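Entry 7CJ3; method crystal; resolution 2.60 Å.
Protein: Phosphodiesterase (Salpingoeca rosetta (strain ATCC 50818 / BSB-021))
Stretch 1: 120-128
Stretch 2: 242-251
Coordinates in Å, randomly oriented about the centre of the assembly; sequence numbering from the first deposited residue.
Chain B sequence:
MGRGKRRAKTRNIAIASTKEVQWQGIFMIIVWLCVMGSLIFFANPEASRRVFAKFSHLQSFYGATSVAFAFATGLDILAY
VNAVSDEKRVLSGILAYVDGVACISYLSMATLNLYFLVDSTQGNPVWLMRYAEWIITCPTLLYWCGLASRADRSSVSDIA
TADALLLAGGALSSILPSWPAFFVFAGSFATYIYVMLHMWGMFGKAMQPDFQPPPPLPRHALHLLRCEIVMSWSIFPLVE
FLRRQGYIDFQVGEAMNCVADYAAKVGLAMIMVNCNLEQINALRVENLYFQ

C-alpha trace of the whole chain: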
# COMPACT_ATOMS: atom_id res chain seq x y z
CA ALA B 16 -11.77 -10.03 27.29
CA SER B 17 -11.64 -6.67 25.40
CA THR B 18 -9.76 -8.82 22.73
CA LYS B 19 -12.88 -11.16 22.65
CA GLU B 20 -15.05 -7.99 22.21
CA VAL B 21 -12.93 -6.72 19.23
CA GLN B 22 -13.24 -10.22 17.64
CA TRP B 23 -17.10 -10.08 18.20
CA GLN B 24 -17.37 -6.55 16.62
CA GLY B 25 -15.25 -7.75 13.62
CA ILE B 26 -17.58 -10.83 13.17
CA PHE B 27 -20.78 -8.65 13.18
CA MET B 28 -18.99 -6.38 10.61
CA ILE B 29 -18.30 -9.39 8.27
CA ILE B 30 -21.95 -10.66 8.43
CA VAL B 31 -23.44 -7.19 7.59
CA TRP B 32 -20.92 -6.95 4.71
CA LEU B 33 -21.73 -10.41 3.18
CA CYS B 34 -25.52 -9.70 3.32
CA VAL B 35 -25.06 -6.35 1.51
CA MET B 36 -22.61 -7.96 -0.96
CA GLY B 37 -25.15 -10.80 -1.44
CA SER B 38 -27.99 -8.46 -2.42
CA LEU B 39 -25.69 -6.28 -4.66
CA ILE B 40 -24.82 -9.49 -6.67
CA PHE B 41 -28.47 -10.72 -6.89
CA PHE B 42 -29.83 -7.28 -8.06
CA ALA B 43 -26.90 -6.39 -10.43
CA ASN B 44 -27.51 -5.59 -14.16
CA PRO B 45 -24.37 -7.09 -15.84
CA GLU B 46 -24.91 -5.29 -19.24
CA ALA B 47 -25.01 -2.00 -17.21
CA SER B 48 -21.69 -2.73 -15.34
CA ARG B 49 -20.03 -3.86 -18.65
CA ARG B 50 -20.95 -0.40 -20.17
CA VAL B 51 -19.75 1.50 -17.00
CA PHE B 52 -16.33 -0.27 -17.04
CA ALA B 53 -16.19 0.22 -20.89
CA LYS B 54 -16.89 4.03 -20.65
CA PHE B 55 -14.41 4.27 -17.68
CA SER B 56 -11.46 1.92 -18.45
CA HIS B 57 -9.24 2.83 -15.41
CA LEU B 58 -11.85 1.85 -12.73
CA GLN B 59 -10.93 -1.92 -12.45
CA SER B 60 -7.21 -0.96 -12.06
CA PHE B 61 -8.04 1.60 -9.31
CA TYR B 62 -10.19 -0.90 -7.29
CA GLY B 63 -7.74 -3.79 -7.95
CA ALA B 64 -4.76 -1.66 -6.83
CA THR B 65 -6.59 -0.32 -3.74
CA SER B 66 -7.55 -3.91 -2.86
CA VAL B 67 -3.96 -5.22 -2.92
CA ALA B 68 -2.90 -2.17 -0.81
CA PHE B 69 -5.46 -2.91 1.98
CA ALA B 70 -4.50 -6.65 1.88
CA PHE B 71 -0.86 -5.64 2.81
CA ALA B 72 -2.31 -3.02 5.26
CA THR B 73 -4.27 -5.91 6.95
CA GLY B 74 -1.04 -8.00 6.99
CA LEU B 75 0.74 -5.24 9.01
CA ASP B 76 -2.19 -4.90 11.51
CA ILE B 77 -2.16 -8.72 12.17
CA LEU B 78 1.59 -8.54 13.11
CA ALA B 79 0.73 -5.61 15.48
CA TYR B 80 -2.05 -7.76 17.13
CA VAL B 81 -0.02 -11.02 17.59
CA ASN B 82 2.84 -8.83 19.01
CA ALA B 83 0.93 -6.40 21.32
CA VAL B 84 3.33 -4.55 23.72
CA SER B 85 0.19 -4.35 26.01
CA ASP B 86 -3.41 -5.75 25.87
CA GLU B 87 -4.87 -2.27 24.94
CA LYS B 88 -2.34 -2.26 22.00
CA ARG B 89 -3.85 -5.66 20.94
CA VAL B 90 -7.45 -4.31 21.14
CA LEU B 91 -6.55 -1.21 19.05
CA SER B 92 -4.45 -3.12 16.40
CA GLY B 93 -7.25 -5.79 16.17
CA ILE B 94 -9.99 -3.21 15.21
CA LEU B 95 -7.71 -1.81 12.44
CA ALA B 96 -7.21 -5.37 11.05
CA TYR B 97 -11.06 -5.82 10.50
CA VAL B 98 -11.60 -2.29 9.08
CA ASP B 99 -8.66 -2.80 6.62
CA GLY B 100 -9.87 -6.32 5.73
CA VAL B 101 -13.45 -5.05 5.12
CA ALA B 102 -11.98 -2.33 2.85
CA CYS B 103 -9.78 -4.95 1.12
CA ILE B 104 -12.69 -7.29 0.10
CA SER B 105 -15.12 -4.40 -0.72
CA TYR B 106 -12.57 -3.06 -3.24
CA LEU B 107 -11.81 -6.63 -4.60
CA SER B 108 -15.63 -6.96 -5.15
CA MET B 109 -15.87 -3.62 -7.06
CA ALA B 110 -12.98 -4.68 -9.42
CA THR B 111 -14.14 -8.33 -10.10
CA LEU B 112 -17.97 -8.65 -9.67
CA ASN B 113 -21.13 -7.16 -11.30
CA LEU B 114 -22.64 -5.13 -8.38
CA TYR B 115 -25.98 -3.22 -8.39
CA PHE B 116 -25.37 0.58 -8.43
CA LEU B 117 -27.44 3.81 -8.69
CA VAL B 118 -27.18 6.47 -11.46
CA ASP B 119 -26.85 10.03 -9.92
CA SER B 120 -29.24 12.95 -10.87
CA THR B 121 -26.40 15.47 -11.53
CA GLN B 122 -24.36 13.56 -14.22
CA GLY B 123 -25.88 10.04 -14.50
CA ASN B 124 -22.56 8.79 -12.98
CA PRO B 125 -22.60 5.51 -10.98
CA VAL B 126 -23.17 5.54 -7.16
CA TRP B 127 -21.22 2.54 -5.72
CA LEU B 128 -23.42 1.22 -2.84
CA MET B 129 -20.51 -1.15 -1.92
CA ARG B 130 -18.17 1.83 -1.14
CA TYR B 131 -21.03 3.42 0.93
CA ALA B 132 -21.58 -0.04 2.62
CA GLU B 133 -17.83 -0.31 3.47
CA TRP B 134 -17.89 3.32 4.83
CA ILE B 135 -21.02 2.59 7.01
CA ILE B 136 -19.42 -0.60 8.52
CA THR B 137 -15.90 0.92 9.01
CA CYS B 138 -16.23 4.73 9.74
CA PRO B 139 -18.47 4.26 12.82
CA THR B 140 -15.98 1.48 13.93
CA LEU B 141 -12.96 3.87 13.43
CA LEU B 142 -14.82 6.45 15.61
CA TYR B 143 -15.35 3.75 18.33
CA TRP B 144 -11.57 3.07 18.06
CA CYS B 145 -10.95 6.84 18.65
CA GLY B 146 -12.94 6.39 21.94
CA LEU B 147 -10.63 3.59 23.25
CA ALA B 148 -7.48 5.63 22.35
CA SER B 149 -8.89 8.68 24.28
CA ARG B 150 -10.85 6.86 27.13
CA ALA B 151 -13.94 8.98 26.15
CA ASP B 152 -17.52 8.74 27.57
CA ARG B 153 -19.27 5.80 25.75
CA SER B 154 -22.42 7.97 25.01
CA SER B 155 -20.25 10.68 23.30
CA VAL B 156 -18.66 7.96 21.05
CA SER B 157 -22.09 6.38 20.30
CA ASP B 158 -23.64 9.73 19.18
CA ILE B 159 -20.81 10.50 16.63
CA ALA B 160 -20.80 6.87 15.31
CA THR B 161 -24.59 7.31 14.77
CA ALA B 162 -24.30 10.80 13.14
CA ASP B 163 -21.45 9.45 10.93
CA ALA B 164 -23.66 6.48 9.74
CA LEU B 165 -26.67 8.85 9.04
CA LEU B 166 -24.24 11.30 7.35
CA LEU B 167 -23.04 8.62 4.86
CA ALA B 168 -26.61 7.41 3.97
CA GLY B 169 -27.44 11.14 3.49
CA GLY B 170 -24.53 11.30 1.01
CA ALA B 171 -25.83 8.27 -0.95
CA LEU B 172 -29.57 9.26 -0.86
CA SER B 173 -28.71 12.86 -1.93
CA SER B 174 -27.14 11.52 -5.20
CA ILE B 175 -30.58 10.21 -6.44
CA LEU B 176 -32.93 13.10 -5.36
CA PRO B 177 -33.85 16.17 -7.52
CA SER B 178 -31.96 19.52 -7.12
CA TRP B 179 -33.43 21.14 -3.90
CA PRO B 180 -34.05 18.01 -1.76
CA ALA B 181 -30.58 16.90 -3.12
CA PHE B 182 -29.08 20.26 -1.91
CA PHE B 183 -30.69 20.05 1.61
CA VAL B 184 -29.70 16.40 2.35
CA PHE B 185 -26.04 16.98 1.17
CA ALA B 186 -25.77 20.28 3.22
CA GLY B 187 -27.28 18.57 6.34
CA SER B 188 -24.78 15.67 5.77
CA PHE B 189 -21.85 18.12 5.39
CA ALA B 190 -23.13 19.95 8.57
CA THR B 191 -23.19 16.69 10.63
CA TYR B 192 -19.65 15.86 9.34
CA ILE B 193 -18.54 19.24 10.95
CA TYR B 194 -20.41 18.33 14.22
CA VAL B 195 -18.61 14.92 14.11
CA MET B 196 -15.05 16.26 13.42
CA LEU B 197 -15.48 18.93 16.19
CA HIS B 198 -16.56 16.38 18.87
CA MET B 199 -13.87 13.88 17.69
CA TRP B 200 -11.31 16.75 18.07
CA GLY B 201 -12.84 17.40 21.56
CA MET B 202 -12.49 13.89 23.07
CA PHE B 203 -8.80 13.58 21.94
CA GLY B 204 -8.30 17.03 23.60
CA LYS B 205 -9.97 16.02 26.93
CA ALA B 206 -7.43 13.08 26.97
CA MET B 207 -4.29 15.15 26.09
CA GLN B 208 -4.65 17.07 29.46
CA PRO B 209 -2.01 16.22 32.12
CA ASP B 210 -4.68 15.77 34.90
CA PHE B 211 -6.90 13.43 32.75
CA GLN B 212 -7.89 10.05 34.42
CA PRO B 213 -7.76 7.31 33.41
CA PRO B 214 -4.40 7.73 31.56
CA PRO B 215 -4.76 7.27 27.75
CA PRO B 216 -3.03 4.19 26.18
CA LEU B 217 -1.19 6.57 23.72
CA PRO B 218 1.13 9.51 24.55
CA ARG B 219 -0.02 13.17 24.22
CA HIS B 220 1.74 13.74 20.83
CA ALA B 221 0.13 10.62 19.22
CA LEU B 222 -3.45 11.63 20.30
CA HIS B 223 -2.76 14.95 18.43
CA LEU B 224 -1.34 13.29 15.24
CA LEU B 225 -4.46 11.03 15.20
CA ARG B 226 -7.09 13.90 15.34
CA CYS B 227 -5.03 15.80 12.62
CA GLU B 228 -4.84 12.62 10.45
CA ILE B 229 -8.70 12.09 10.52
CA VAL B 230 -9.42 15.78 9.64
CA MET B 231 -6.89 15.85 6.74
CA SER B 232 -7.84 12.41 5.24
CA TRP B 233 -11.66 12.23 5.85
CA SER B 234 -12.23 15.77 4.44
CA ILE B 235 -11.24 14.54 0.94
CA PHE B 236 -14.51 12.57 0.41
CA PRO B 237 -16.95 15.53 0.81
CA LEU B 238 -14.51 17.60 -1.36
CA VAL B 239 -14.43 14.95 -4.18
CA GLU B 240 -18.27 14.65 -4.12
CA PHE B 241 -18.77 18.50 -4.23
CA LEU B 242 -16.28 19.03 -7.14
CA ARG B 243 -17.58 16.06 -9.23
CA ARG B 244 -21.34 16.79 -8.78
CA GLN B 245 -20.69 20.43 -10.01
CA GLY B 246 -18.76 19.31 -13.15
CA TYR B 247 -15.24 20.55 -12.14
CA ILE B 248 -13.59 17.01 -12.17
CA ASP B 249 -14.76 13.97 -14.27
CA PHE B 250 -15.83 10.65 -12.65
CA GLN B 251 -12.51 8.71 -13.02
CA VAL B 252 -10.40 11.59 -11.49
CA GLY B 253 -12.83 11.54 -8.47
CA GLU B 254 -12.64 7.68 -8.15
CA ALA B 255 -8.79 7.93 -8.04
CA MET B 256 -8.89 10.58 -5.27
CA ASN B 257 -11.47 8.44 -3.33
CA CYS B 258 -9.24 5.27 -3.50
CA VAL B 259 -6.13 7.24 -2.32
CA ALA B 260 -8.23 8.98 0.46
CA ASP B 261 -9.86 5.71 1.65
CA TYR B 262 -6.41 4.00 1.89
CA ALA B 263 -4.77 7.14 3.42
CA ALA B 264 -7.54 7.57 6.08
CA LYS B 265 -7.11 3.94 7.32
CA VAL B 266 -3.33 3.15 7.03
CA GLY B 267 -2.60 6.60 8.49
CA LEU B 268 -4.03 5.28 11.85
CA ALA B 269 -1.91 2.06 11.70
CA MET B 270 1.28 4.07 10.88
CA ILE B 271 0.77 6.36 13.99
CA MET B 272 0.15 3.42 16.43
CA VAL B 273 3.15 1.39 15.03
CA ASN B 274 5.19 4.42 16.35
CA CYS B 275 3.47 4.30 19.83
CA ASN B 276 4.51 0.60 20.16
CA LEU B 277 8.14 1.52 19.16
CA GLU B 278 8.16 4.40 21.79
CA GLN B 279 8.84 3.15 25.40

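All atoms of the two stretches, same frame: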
# COMPACT_ATOMS: atom_id res chain seq x y z
N SER B 120 -28.37 11.93 -10.23
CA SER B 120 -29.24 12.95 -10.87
C SER B 120 -28.39 13.98 -11.61
O SER B 120 -28.82 14.45 -12.68
CB SER B 120 -30.12 13.66 -9.86
OG SER B 120 -30.63 12.78 -8.87
N THR B 121 -27.23 14.34 -11.05
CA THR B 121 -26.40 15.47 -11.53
C THR B 121 -25.72 15.12 -12.85
O THR B 121 -25.70 15.97 -13.73
CB THR B 121 -25.45 15.96 -10.43
OG1 THR B 121 -24.69 14.86 -9.92
CG2 THR B 121 -26.23 16.60 -9.29
N GLN B 122 -25.18 13.92 -13.01
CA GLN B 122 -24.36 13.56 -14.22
C GLN B 122 -24.80 12.21 -14.81
O GLN B 122 -24.38 11.91 -15.92
CB GLN B 122 -22.87 13.49 -13.87
CG GLN B 122 -22.22 14.85 -13.72
CD GLN B 122 -22.35 15.45 -12.35
OE1 GLN B 122 -22.41 14.75 -11.33
NE2 GLN B 122 -22.36 16.77 -12.31
N GLY B 123 -25.61 11.42 -14.11
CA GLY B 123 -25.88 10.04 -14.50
C GLY B 123 -24.65 9.16 -14.33
O GLY B 123 -24.52 8.16 -15.07
N ASN B 124 -23.77 9.54 -13.39
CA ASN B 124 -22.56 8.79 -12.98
C ASN B 124 -23.00 7.69 -12.03
O ASN B 124 -24.04 7.80 -11.40
CB ASN B 124 -21.52 9.70 -12.29
CG ASN B 124 -20.63 10.46 -13.26
OD1 ASN B 124 -20.60 10.16 -14.45
ND2 ASN B 124 -19.89 11.43 -12.77
N PRO B 125 -22.23 6.59 -11.91
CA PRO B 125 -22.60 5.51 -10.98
C PRO B 125 -22.34 5.86 -9.50
O PRO B 125 -21.36 6.48 -9.19
CB PRO B 125 -21.76 4.31 -11.44
CG PRO B 125 -20.63 4.89 -12.29
CD PRO B 125 -21.01 6.31 -12.69
N VAL B 126 -23.25 5.43 -8.64
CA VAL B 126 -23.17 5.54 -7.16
C VAL B 126 -22.91 4.13 -6.61
O VAL B 126 -23.82 3.30 -6.61
CB VAL B 126 -24.49 6.11 -6.60
CG1 VAL B 126 -24.39 6.45 -5.11
CG2 VAL B 126 -24.94 7.31 -7.40
N TRP B 127 -21.68 3.88 -6.18
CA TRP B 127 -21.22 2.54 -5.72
C TRP B 127 -21.73 2.33 -4.30
O TRP B 127 -21.10 2.91 -3.34
CB TRP B 127 -19.71 2.46 -5.79
CG TRP B 127 -19.11 2.65 -7.15
CD1 TRP B 127 -18.09 3.50 -7.47
CD2 TRP B 127 -19.41 1.92 -8.35
NE1 TRP B 127 -17.74 3.36 -8.79
CE2 TRP B 127 -18.54 2.41 -9.36
CE3 TRP B 127 -20.30 0.89 -8.68
CZ2 TRP B 127 -18.56 1.92 -10.67
CZ3 TRP B 127 -20.32 0.42 -9.98
CH2 TRP B 127 -19.45 0.91 -10.96
N LEU B 128 -22.79 1.52 -4.15
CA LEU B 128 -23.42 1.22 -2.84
C LEU B 128 -22.46 0.39 -1.97
O LEU B 128 -22.55 0.44 -0.71
CB LEU B 128 -24.72 0.48 -3.14
CG LEU B 128 -25.81 1.36 -3.77
CD1 LEU B 128 -26.89 0.51 -4.45
CD2 LEU B 128 -26.43 2.28 -2.72
N LEU B 242 -16.98 18.65 -5.89
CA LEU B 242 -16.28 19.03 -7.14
C LEU B 242 -16.77 18.21 -8.33
O LEU B 242 -16.76 18.75 -9.46
CB LEU B 242 -14.78 18.80 -6.95
CG LEU B 242 -14.07 19.86 -6.09
CD1 LEU B 242 -12.66 19.42 -5.72
CD2 LEU B 242 -14.04 21.19 -6.82
N ARG B 243 -17.14 16.94 -8.12
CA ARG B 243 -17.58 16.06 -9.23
C ARG B 243 -19.04 16.38 -9.58
O ARG B 243 -19.35 16.53 -10.79
CB ARG B 243 -17.36 14.60 -8.87
CG ARG B 243 -17.65 13.66 -10.03
CD ARG B 243 -17.26 12.23 -9.74
NE ARG B 243 -17.71 11.71 -8.46
CZ ARG B 243 -17.16 10.69 -7.80
NH1 ARG B 243 -16.12 10.04 -8.29
NH2 ARG B 243 -17.67 10.34 -6.63
N ARG B 244 -19.90 16.51 -8.57
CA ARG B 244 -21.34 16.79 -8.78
C ARG B 244 -21.54 18.11 -9.54
O ARG B 244 -22.61 18.25 -10.19
CB ARG B 244 -22.07 16.85 -7.43
CG ARG B 244 -22.65 15.51 -7.01
CD ARG B 244 -23.47 15.53 -5.74
NE ARG B 244 -23.15 14.45 -4.85
CZ ARG B 244 -23.94 14.00 -3.86
NH1 ARG B 244 -25.12 14.55 -3.61
NH2 ARG B 244 -23.55 12.97 -3.12
N GLN B 245 -20.59 19.05 -9.43
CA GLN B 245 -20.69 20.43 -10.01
C GLN B 245 -20.11 20.45 -11.43
O GLN B 245 -20.44 21.36 -12.17
CB GLN B 245 -19.96 21.43 -9.11
CG GLN B 245 -20.49 21.51 -7.69
CD GLN B 245 -21.85 22.17 -7.59
OE1 GLN B 245 -22.60 21.96 -6.64
NE2 GLN B 245 -22.18 23.00 -8.57
N GLY B 246 -19.27 19.48 -11.79
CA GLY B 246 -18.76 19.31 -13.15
C GLY B 246 -17.33 19.77 -13.31
O GLY B 246 -16.90 19.87 -14.45
N TYR B 247 -16.61 19.96 -12.20
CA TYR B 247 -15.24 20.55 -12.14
C TYR B 247 -14.14 19.49 -12.29
O TYR B 247 -13.05 19.86 -12.72
CB TYR B 247 -15.07 21.35 -10.85
CG TYR B 247 -15.99 22.54 -10.73
CD1 TYR B 247 -16.27 23.36 -11.82
CD2 TYR B 247 -16.54 22.88 -9.50
CE1 TYR B 247 -17.10 24.46 -11.70
CE2 TYR B 247 -17.35 24.01 -9.36
CZ TYR B 247 -17.64 24.79 -10.47
OH TYR B 247 -18.47 25.87 -10.36
N ILE B 248 -14.40 18.23 -11.88
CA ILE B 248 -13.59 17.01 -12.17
C ILE B 248 -14.52 15.99 -12.83
O ILE B 248 -15.72 16.03 -12.51
CB ILE B 248 -12.92 16.44 -10.90
CG1 ILE B 248 -13.94 16.01 -9.84
CG2 ILE B 248 -11.94 17.44 -10.31
CD1 ILE B 248 -13.31 15.33 -8.65
N ASP B 249 -14.01 15.13 -13.70
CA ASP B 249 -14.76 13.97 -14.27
C ASP B 249 -14.78 12.82 -13.25
O ASP B 249 -14.15 12.91 -12.18
CB ASP B 249 -14.21 13.54 -15.64
CG ASP B 249 -12.79 12.97 -15.68
OD1 ASP B 249 -11.87 13.75 -15.53
OD2 ASP B 249 -12.62 11.73 -15.89
N PHE B 250 -15.49 11.75 -13.57
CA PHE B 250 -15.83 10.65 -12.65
C PHE B 250 -14.57 9.93 -12.20
O PHE B 250 -14.35 9.80 -10.94
CB PHE B 250 -16.79 9.68 -13.34
CG PHE B 250 -17.31 8.66 -12.37
CD1 PHE B 250 -18.06 9.07 -11.28
CD2 PHE B 250 -16.97 7.31 -12.51
CE1 PHE B 250 -18.49 8.14 -10.35
CE2 PHE B 250 -17.42 6.39 -11.58
CZ PHE B 250 -18.18 6.80 -10.51
N GLN B 251 -13.77 9.50 -13.20
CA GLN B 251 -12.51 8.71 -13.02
C GLN B 251 -11.50 9.48 -12.14
O GLN B 251 -10.92 8.85 -11.25
CB GLN B 251 -11.92 8.33 -14.38
CG GLN B 251 -12.80 7.40 -15.18
CD GLN B 251 -12.10 6.61 -16.25
OE1 GLN B 251 -11.94 7.06 -17.38
NE2 GLN B 251 -11.69 5.40 -15.93

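What hydrogen bonding joins the two stretches? A single bond does so: Gln-122 NE2 donates to Arg-244 O at 2.6 Å, with an N-H...O angle of 169°, short and nearly straight. The acceptor lies in the last turn of the helix, where backbone carbonyls lose their usual partners further along the chain. Arg-243 O is also near, 3.4 Å from Gln-122 NE2, but the angle is too poor for a bond; it instead accepts a weak one from Gly-246 N at 3.1 Å, within the Schellman turn that ends the helix.

How is the glutamine amide held in place? Its other end is engaged within its own stretch, where Thr-121 OG1 donates to Gln-122 OE1 at 2.7 Å. The amide thus accepts through its oxygen and donates through its nitrogen. Thr-121 also meets the helix directly, its OG1 lying 3.6 Å from Arg-244 CG, a van der Waals contact with the aliphatic part of the arginine.

What surrounds the aromatic ring of Phe-250? This residue is buried and gives up more area to the contact than any other. Pro-125 covers one face: its CD sits 3.8 Å from the centroid of the Phe-250 ring and 18° off the normal, a CH-pi arrangement, while Pro-125 CG packs 3.6 Å from Phe-250 CZ. Trp-127 NE1 approaches the ring edge, 3.9 Å from Phe-250 CZ; the two aromatic planes meet obliquely, at 53°.

How do polar side chains border this apolar cluster? Asn-124 points toward the other stretch and places ND2 3.3 Å from Phe-250 CD1, oblique to the ring, and 4.1 Å from Arg-243 CD. Arg-243 in turn links two parts of its own stretch, with NH1 donating to Phe-250 O at 3.2 Å.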